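Local coordinates for PrgB (Enterococcus faecalis, PDB 6EVU), which promotes cell aggregation, biofilm formation and conjugation by binding and compacting DNA, and is represented here by its adhesin domain, at residues 5-10 against 233-238; 26-31 against 309-314; 193-198 against 302-307. All coordinates share one frame; numbering follows the deposited sequence.

Contact 1: 5-10 against 233-238; sequences YEKEVA and KQADGK
K7 and A235 bring the two backbones together, CA to CA 4.7 Å, where the N-terminal helix lies against a type I beta turn running from Q234 to G237. The turn is closed by the bond from G237 N to Q234 O, and Q234 N also bonds to K238 O just beyond it. Three side chains of the helix meet this loop. E6 reaches out with OE2, 3.1 Å from NZ of K233, and the pair forms a hydrogen-bonded salt bridge in which the amine meets the oxygen nearly along its C-O axis. K233 gets there with CG anti to its backbone N (chi1 -169°) and a fully extended chain that crosses the glutamate obliquely. The other oxygen of E6, OE1, lies close to E3 OE1, a like charge that the lysine amine would partly offset. One helical turn on, buried A10 points its CB at the carbonyl O of K233, 3.1 Å away, a tight carbon-oxygen contact. K7 lies alongside: its CG packs on CB of A235 at 3.6 Å, and its CE passes 3.8 Å from O of A235, so the aliphatic part of the chain does the touching. On the turn itself D236 OD1 accepts from K238 N at 3.0 Å, an Asx turn, while OD2 bonds to Y240 OH. The contact thus lies at the surface, with helix 4-13 set against the loop between strands 232-233 and 239-240; K233 also touches F239, and K238 is tied in by a salt bridge to D168 and a cation-pi contact with F213.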
loop_
_atom_site.group_PDB
_atom_site.type_symbol
_atom_site.label_atom_id
_atom_site.label_comp_id
_atom_site.label_asym_id
_atom_site.label_seq_id
_atom_site.Cartn_x
_atom_site.Cartn_y
_atom_site.Cartn_z
ATOM N N TYR A 5 -6.053 25.006 -11.304
ATOM C CA TYR A 5 -4.721 25.494 -10.969
ATOM C C TYR A 5 -3.814 24.416 -10.364
ATOM O O TYR A 5 -2.588 24.598 -10.357
ATOM C CB TYR A 5 -4.825 26.686 -10.010
ATOM C CG TYR A 5 -4.967 26.290 -8.548
ATOM C CD1 TYR A 5 -3.853 26.028 -7.768
ATOM C CD2 TYR A 5 -6.232 26.159 -7.954
ATOM C CE1 TYR A 5 -3.982 25.653 -6.446
ATOM C CE2 TYR A 5 -6.364 25.795 -6.616
ATOM C CZ TYR A 5 -5.233 25.546 -5.874
ATOM O OH TYR A 5 -5.326 25.186 -4.554
ATOM N N GLU A 6 -4.380 23.328 -9.815
ATOM C CA GLU A 6 -3.561 22.221 -9.311
ATOM C C GLU A 6 -3.071 21.334 -10.453
ATOM O O GLU A 6 -1.944 20.825 -10.407
ATOM C CB GLU A 6 -4.348 21.367 -8.303
ATOM C CG GLU A 6 -5.182 22.128 -7.277
ATOM C CD GLU A 6 -6.124 21.203 -6.522
ATOM O OE1 GLU A 6 -7.274 21.617 -6.246
ATOM O OE2 GLU A 6 -5.713 20.063 -6.202
ATOM N N LYS A 7 -3.928 21.112 -11.465
ATOM C CA LYS A 7 -3.489 20.457 -12.695
ATOM C C LYS A 7 -2.327 21.218 -13.332
ATOM O O LYS A 7 -1.373 20.607 -13.830
ATOM C CB LYS A 7 -4.664 20.338 -13.676
ATOM C CG LYS A 7 -5.817 19.472 -13.179
ATOM C CD LYS A 7 -7.083 19.659 -14.007
ATOM C CE LYS A 7 -8.014 18.454 -13.868
ATOM N NZ LYS A 7 -9.394 18.818 -13.451
ATOM N N GLU A 8 -2.388 22.556 -13.316
ATOM C CA GLU A 8 -1.295 23.357 -13.860
ATOM C C GLU A 8 -0.039 23.229 -13.006
ATOM O O GLU A 8 1.075 23.197 -13.541
ATOM C CB GLU A 8 -1.723 24.823 -13.990
ATOM C CG GLU A 8 -1.046 25.574 -15.135
ATOM C CD GLU A 8 -1.231 24.890 -16.487
ATOM O OE1 GLU A 8 -0.497 25.263 -17.432
ATOM O OE2 GLU A 8 -2.106 23.995 -16.620
ATOM N N VAL A 9 -0.200 23.150 -11.678
ATOM C CA VAL A 9 0.938 22.928 -10.782
ATOM C C VAL A 9 1.546 21.546 -11.014
ATOM O O VAL A 9 2.771 21.395 -11.103
ATOM C CB VAL A 9 0.513 23.116 -9.312
ATOM C CG1 VAL A 9 1.597 22.600 -8.365
ATOM C CG2 VAL A 9 0.205 24.574 -9.028
ATOM N N ALA A 10 0.699 20.516 -11.109
ATOM C CA ALA A 10 1.184 19.174 -11.419
ATOM C C ALA A 10 1.969 19.158 -12.731
ATOM O O ALA A 10 3.062 18.584 -12.800
ATOM C CB ALA A 10 0.007 18.194 -11.476
ATOM N N LYS A 233 1.694 14.487 -7.288
ATOM C CA LYS A 233 0.248 14.591 -7.486
ATOM C C LYS A 233 -0.122 14.850 -8.944
ATOM O O LYS A 233 0.412 15.760 -9.577
ATOM C CB LYS A 233 -0.342 15.688 -6.606
ATOM C CG LYS A 233 -1.869 15.631 -6.582
ATOM C CD LYS A 233 -2.473 16.611 -5.604
ATOM C CE LYS A 233 -3.926 16.224 -5.339
ATOM N NZ LYS A 233 -4.690 17.404 -4.863
ATOM N N GLN A 234 -1.054 14.056 -9.463
ATOM C CA GLN A 234 -1.485 14.143 -10.850
ATOM C C GLN A 234 -2.824 14.857 -10.958
ATOM O O GLN A 234 -3.493 15.142 -9.960
ATOM C CB GLN A 234 -1.588 12.747 -11.458
ATOM C CG GLN A 234 -0.299 12.022 -11.334
ATOM C CD GLN A 234 0.808 12.800 -11.981
ATOM O OE1 GLN A 234 1.858 13.017 -11.391
ATOM N NE2 GLN A 234 0.572 13.251 -13.210
ATOM N N ALA A 235 -3.232 15.104 -12.206
ATOM C CA ALA A 235 -4.464 15.846 -12.436
ATOM C C ALA A 235 -5.668 15.109 -11.885
ATOM O O ALA A 235 -6.675 15.739 -11.544
ATOM C CB ALA A 235 -4.660 16.109 -13.932
ATOM N N ASP A 236 -5.580 13.782 -11.771
ATOM C CA ASP A 236 -6.693 12.985 -11.275
ATOM C C ASP A 236 -6.734 12.902 -9.749
ATOM O O ASP A 236 -7.570 12.164 -9.205
ATOM C CB ASP A 236 -6.656 11.580 -11.898
ATOM C CG ASP A 236 -5.334 10.847 -11.660
ATOM O OD1 ASP A 236 -4.718 11.076 -10.607
ATOM O OD2 ASP A 236 -4.925 10.028 -12.520
ATOM N N GLY A 237 -5.858 13.639 -9.046
ATOM C CA GLY A 237 -5.889 13.707 -7.602
ATOM C C GLY A 237 -5.081 12.633 -6.915
ATOM O O GLY A 237 -4.958 12.652 -5.683
ATOM N N LYS A 238 -4.510 11.713 -7.674
ATOM C CA LYS A 238 -3.712 10.627 -7.139
ATOM C C LYS A 238 -2.222 10.948 -7.239
ATOM O O LYS A 238 -1.782 11.805 -8.015
ATOM C CB LYS A 238 -4.020 9.331 -7.893
ATOM C CG LYS A 238 -5.515 8.930 -7.906
ATOM C CD LYS A 238 -5.735 7.837 -8.939
ATOM C CE LYS A 238 -7.219 7.767 -9.371
ATOM N NZ LYS A 238 -7.375 7.247 -10.766
#

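Contact 2: 26-31 against 309-314; sequences ISKNLV and NAQSVK
I26 hydrogen-bonds to 309-314 through its backbone, N donating to O of Q311 at 3.0 Å. The bond is nearly straight (171°), the donor tilted out of the carbonyl plane. The side chain of I26 points the same way. CG1 sits beside the backbone N (chi1 -50°), and from it CD1 lies against the peptide joining Q311 to S312, 3.4 Å from S312 N. The same methyl touches CG1 of V313 at 3.6 Å, so the tip of I26 bridges a polar backbone and an apolar branch. K28 comes next. Its chain bends at chi2 (-87°), which swings CD round, and beyond the bend the extended end carries NZ to 2.9 Å from the carbonyl O of A310. K28 crosses the Q311 side chain at about a right angle, its NZ 3.7 Å from OE1. Past K28 the segment turns away, and L30 packs on F193.

The I26 bond continues the small antiparallel ladder of strands 24-25 and 312-313, in which V313 pairs with E24. From there the chain goes on to strand 30-31, the antiparallel neighbour of strand 119-121 in the large sheet, while I26 also rests on A194 of strand 193-197.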
loop_
_atom_site.group_PDB
_atom_site.type_symbol
_atom_site.label_atom_id
_atom_site.label_comp_id
_atom_site.label_asym_id
_atom_site.label_seq_id
_atom_site.Cartn_x
_atom_site.Cartn_y
_atom_site.Cartn_z
ATOM N N ILE A 26 11.488 15.769 9.088
ATOM C CA ILE A 26 10.382 14.916 9.509
ATOM C C ILE A 26 10.753 14.319 10.852
ATOM O O ILE A 26 11.751 13.600 10.954
ATOM C CB ILE A 26 10.124 13.812 8.490
ATOM C CG1 ILE A 26 10.016 14.399 7.093
ATOM C CG2 ILE A 26 8.863 13.074 8.881
ATOM C CD1 ILE A 26 10.563 13.464 6.043
ATOM N N SER A 27 9.974 14.609 11.879
ATOM C CA SER A 27 10.197 13.930 13.152
ATOM C C SER A 27 9.686 12.482 13.073
ATOM O O SER A 27 8.567 12.220 12.612
ATOM C CB SER A 27 9.530 14.692 14.303
ATOM O OG SER A 27 8.111 14.674 14.216
ATOM N N LYS A 28 10.530 11.534 13.495
ATOM C CA LYS A 28 10.139 10.127 13.533
ATOM C C LYS A 28 9.673 9.741 14.940
ATOM O O LYS A 28 10.243 8.897 15.621
ATOM C CB LYS A 28 11.275 9.241 13.038
ATOM C CG LYS A 28 12.319 9.944 12.146
ATOM C CD LYS A 28 11.981 9.992 10.640
ATOM C CE LYS A 28 13.239 10.260 9.784
ATOM N NZ LYS A 28 13.089 9.934 8.326
ATOM N N ASN A 29 8.560 10.347 15.341
ATOM C CA ASN A 29 8.002 10.088 16.666
ATOM C C ASN A 29 7.354 8.709 16.741
ATOM O O ASN A 29 7.464 8.007 17.758
ATOM C CB ASN A 29 6.967 11.165 16.986
ATOM C CG ASN A 29 7.387 12.537 16.487
ATOM O OD1 ASN A 29 6.831 13.078 15.513
ATOM N ND2 ASN A 29 8.386 13.103 17.154
ATOM N N LEU A 30 6.666 8.326 15.687
ATOM C CA LEU A 30 6.026 7.029 15.595
ATOM C C LEU A 30 7.025 6.031 15.043
ATOM O O LEU A 30 7.632 6.275 13.989
ATOM C CB LEU A 30 4.818 7.119 14.663
ATOM C CG LEU A 30 4.142 5.777 14.384
ATOM C CD1 LEU A 30 3.479 5.258 15.679
ATOM C CD2 LEU A 30 3.132 5.893 13.205
ATOM N N VAL A 31 7.224 4.932 15.763
ATOM C CA VAL A 31 8.082 3.833 15.331
ATOM C C VAL A 31 7.191 2.632 15.017
ATOM O O VAL A 31 6.629 2.009 15.924
ATOM C CB VAL A 31 9.122 3.485 16.403
ATOM C CG1 VAL A 31 10.099 2.359 15.910
ATOM C CG2 VAL A 31 9.885 4.779 16.868
ATOM N N ASN A 309 11.842 6.971 3.087
ATOM C CA ASN A 309 12.995 7.131 2.205
ATOM C C ASN A 309 13.444 8.586 2.072
ATOM O O ASN A 309 14.107 8.956 1.075
ATOM C CB ASN A 309 12.697 6.493 0.853
ATOM C CG ASN A 309 12.616 4.986 0.955
ATOM O OD1 ASN A 309 13.517 4.359 1.513
ATOM N ND2 ASN A 309 11.546 4.401 0.439
ATOM N N ALA A 310 13.182 9.410 3.098
ATOM C CA ALA A 310 13.693 10.770 3.161
ATOM C C ALA A 310 13.882 11.180 4.622
ATOM O O ALA A 310 13.502 10.460 5.551
ATOM C CB ALA A 310 12.764 11.742 2.429
ATOM N N GLN A 311 14.487 12.349 4.821
ATOM C CA GLN A 311 14.620 12.930 6.148
ATOM C C GLN A 311 13.876 14.240 6.273
ATOM O O GLN A 311 13.686 14.729 7.394
ATOM C CB GLN A 311 16.101 13.179 6.499
ATOM C CG GLN A 311 17.042 12.105 5.979
ATOM C CD GLN A 311 17.539 11.178 7.079
ATOM O OE1 GLN A 311 16.736 10.610 7.833
ATOM N NE2 GLN A 311 18.868 11.028 7.185
ATOM N N SER A 312 13.487 14.840 5.155
ATOM C CA SER A 312 12.839 16.136 5.155
ATOM C C SER A 312 11.912 16.137 3.959
ATOM O O SER A 312 11.979 15.247 3.114
ATOM C CB SER A 312 13.852 17.291 5.119
ATOM O OG SER A 312 14.666 17.260 3.965
ATOM N N VAL A 313 11.008 17.108 3.918
ATOM C CA VAL A 313 9.994 17.178 2.872
ATOM C C VAL A 313 9.793 18.648 2.606
ATOM O O VAL A 313 10.137 19.490 3.428
ATOM C CB VAL A 313 8.638 16.535 3.253
ATOM C CG1 VAL A 313 8.771 15.061 3.356
ATOM C CG2 VAL A 313 8.156 17.130 4.583
ATOM N N LYS A 314 9.192 18.942 1.476
ATOM C CA LYS A 314 8.709 20.283 1.243
ATOM C C LYS A 314 7.526 20.573 2.160
ATOM O O LYS A 314 6.570 19.786 2.193
ATOM C CB LYS A 314 8.238 20.469 -0.193
ATOM C CG LYS A 314 7.632 21.859 -0.361
ATOM C CD LYS A 314 7.357 22.237 -1.786
ATOM C CE LYS A 314 8.006 23.557 -2.055
ATOM N NZ LYS A 314 7.523 24.280 -3.268
#

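Contact 3: 193-198 against 302-307; sequences FAYALS and FAFSTN
CG of F304 stands anti to its own backbone N (chi1 178°), and the far side of the ring brings CE1 to 3.7 Å from CB of Y195. In Y195, chi1 of 48° sets CG between the backbone N and the carbonyl carbon, 4.0 Å from the same CE1 of F304. Beside them A196 N donates to S305 O at 3.0 Å, almost linear and in the carbonyl plane, and CB of A196 lies 3.4 Å from O of N307. At S305 the loop makes an ST turn, its OG accepting from N307 N. CG2 of T306 presses on O of A194 at 3.3 Å, its OG1 meanwhile bonding to F32 N. Strand 193-197 is an outermost strand of a three-stranded antiparallel sheet, with 272-276 on one side, and the loop after strand 299-302 bonds to it through S305 O. Y195 and F304 both pack on I280 of strand 280-287, and the phenol OH of Y195 bonds to N221. Farther along, the backbones diverge and water fills in. Water 1 accepts from S305 N and lies 2.8 Å from A196 O; water 2 takes a bond from S198 N and bridges to A303 O; water 3 sits between S198 OG and N307 O. CD2 of L197 approaches the edge of the F302 ring, 4.3 Å from CZ.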
loop_
_atom_site.group_PDB
_atom_site.type_symbol
_atom_site.label_atom_id
_atom_site.label_comp_id
_atom_site.label_asym_id
_atom_site.label_seq_id
_atom_site.Cartn_x
_atom_site.Cartn_y
_atom_site.Cartn_z
ATOM N N PHE A 193 2.231 11.847 13.307
ATOM C CA PHE A 193 2.670 10.555 12.782
ATOM C C PHE A 193 3.251 10.753 11.398
ATOM O O PHE A 193 2.712 11.520 10.586
ATOM C CB PHE A 193 1.490 9.596 12.631
ATOM C CG PHE A 193 0.938 9.071 13.903
ATOM C CD1 PHE A 193 1.645 9.137 15.101
ATOM C CD2 PHE A 193 -0.321 8.496 13.910
ATOM C CE1 PHE A 193 1.085 8.585 16.277
ATOM C CE2 PHE A 193 -0.851 7.950 15.073
ATOM C CZ PHE A 193 -0.196 8.002 16.230
ATOM N N ALA A 194 4.324 10.036 11.109
ATOM C CA ALA A 194 4.866 9.999 9.761
ATOM C C ALA A 194 4.971 8.548 9.306
ATOM O O ALA A 194 5.486 7.682 10.032
ATOM C CB ALA A 194 6.228 10.713 9.686
ATOM N N TYR A 195 4.536 8.295 8.085
ATOM C CA TYR A 195 4.578 6.944 7.551
ATOM C C TYR A 195 5.038 6.978 6.108
ATOM O O TYR A 195 4.916 7.999 5.426
ATOM C CB TYR A 195 3.223 6.242 7.626
ATOM C CG TYR A 195 1.992 7.013 7.125
ATOM C CD1 TYR A 195 1.340 7.956 7.919
ATOM C CD2 TYR A 195 1.482 6.747 5.869
ATOM C CE1 TYR A 195 0.167 8.642 7.413
ATOM C CE2 TYR A 195 0.335 7.366 5.376
ATOM C CZ TYR A 195 -0.306 8.307 6.146
ATOM O OH TYR A 195 -1.434 8.894 5.654
ATOM N N ALA A 196 5.631 5.868 5.677
ATOM C CA ALA A 196 6.214 5.787 4.352
ATOM C C ALA A 196 5.154 5.416 3.320
ATOM O O ALA A 196 4.235 4.630 3.583
ATOM C CB ALA A 196 7.311 4.734 4.327
ATOM N N LEU A 197 5.313 5.935 2.113
ATOM C CA LEU A 197 4.521 5.487 0.977
ATOM C C LEU A 197 5.628 5.144 -0.001
ATOM O O LEU A 197 6.262 6.046 -0.573
ATOM C CB LEU A 197 3.576 6.565 0.452
ATOM C CG LEU A 197 2.709 7.072 1.609
ATOM C CD1 LEU A 197 2.161 8.427 1.320
ATOM C CD2 LEU A 197 1.647 6.048 1.884
ATOM N N SER A 198 5.916 3.858 -0.139
ATOM C CA SER A 198 7.101 3.394 -0.838
ATOM C C SER A 198 6.748 2.482 -1.996
ATOM O O SER A 198 5.591 2.080 -2.176
ATOM C CB SER A 198 8.050 2.659 0.115
ATOM O OG SER A 198 8.586 3.605 1.031
ATOM N N PHE A 302 1.407 -3.991 -0.738
ATOM C CA PHE A 302 1.438 -2.720 -0.013
ATOM C C PHE A 302 1.997 -3.003 1.376
ATOM O O PHE A 302 1.327 -3.603 2.206
ATOM C CB PHE A 302 0.077 -2.027 0.108
ATOM C CG PHE A 302 0.233 -0.677 0.737
ATOM C CD1 PHE A 302 0.711 0.386 -0.051
ATOM C CD2 PHE A 302 0.119 -0.518 2.089
ATOM C CE1 PHE A 302 0.934 1.631 0.494
ATOM C CE2 PHE A 302 0.382 0.762 2.687
ATOM C CZ PHE A 302 0.788 1.812 1.885
ATOM N N ALA A 303 3.203 -2.512 1.644
ATOM C CA ALA A 303 3.823 -2.636 2.955
ATOM C C ALA A 303 3.674 -1.322 3.713
ATOM O O ALA A 303 3.867 -0.246 3.129
ATOM C CB ALA A 303 5.306 -2.967 2.802
ATOM N N PHE A 304 3.374 -1.425 5.000
ATOM C CA PHE A 304 3.226 -0.276 5.885
ATOM C C PHE A 304 4.376 -0.217 6.872
ATOM O O PHE A 304 4.602 -1.176 7.599
ATOM C CB PHE A 304 1.935 -0.333 6.686
ATOM C CG PHE A 304 1.795 0.812 7.618
ATOM C CD1 PHE A 304 1.342 2.033 7.136
ATOM C CD2 PHE A 304 2.154 0.695 8.990
ATOM C CE1 PHE A 304 1.219 3.149 8.015
ATOM C CE2 PHE A 304 1.992 1.808 9.876
ATOM C CZ PHE A 304 1.554 3.022 9.389
ATOM N N SER A 305 5.077 0.926 6.918
ATOM C CA SER A 305 6.102 1.113 7.944
ATOM C C SER A 305 6.369 2.597 8.109
ATOM O O SER A 305 5.882 3.430 7.349
ATOM C CB SER A 305 7.419 0.398 7.591
ATOM O OG SER A 305 8.240 1.192 6.750
ATOM N N THR A 306 7.272 2.910 9.039
ATOM C CA THR A 306 7.715 4.269 9.298
ATOM C C THR A 306 9.133 4.495 8.800
ATOM O O THR A 306 9.780 5.473 9.206
ATOM C CB THR A 306 7.638 4.599 10.796
ATOM O OG1 THR A 306 8.395 3.622 11.541
ATOM C CG2 THR A 306 6.232 4.694 11.249
ATOM N N ASN A 307 9.624 3.597 7.953
ATOM C CA ASN A 307 10.945 3.695 7.325
ATOM C C ASN A 307 10.836 4.603 6.110
ATOM O O ASN A 307 10.559 4.151 4.990
ATOM C CB ASN A 307 11.410 2.302 6.925
ATOM C CG ASN A 307 11.928 1.494 8.104
ATOM O OD1 ASN A 307 11.448 0.378 8.371
ATOM N ND2 ASN A 307 12.949 2.034 8.799
HETATM O O HOH W 1 4.950 1.961 4.106
HETATM O O HOH W 2 4.409 1.567 0.828
HETATM O O HOH W 3 9.557 2.555 3.169
#

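How the contacts relate
From the N terminus the chain first lays down helix 4-13, which waits for the loop at 233-238 to complete contact 1, some 220 residues later. Segment 26-31 follows and opens the longest loop, closed near the C terminus by 309-314 in contact 2. Within that span, contact 3 closes a loop of just over 100 residues from strand 193-197 to 302-307, whereas contact 1 crosses both. Contacts 2 and 3 adjoin, their centres about 10 Å apart, with N309 packed on S198; contact 1 stands about 24 Å and 23 Å from them, centre to centre. Contact 1 ties the N-terminal helix to a surface loop, contact 2 brings the two chain ends together, and contact 3 lies in the buried sheet region.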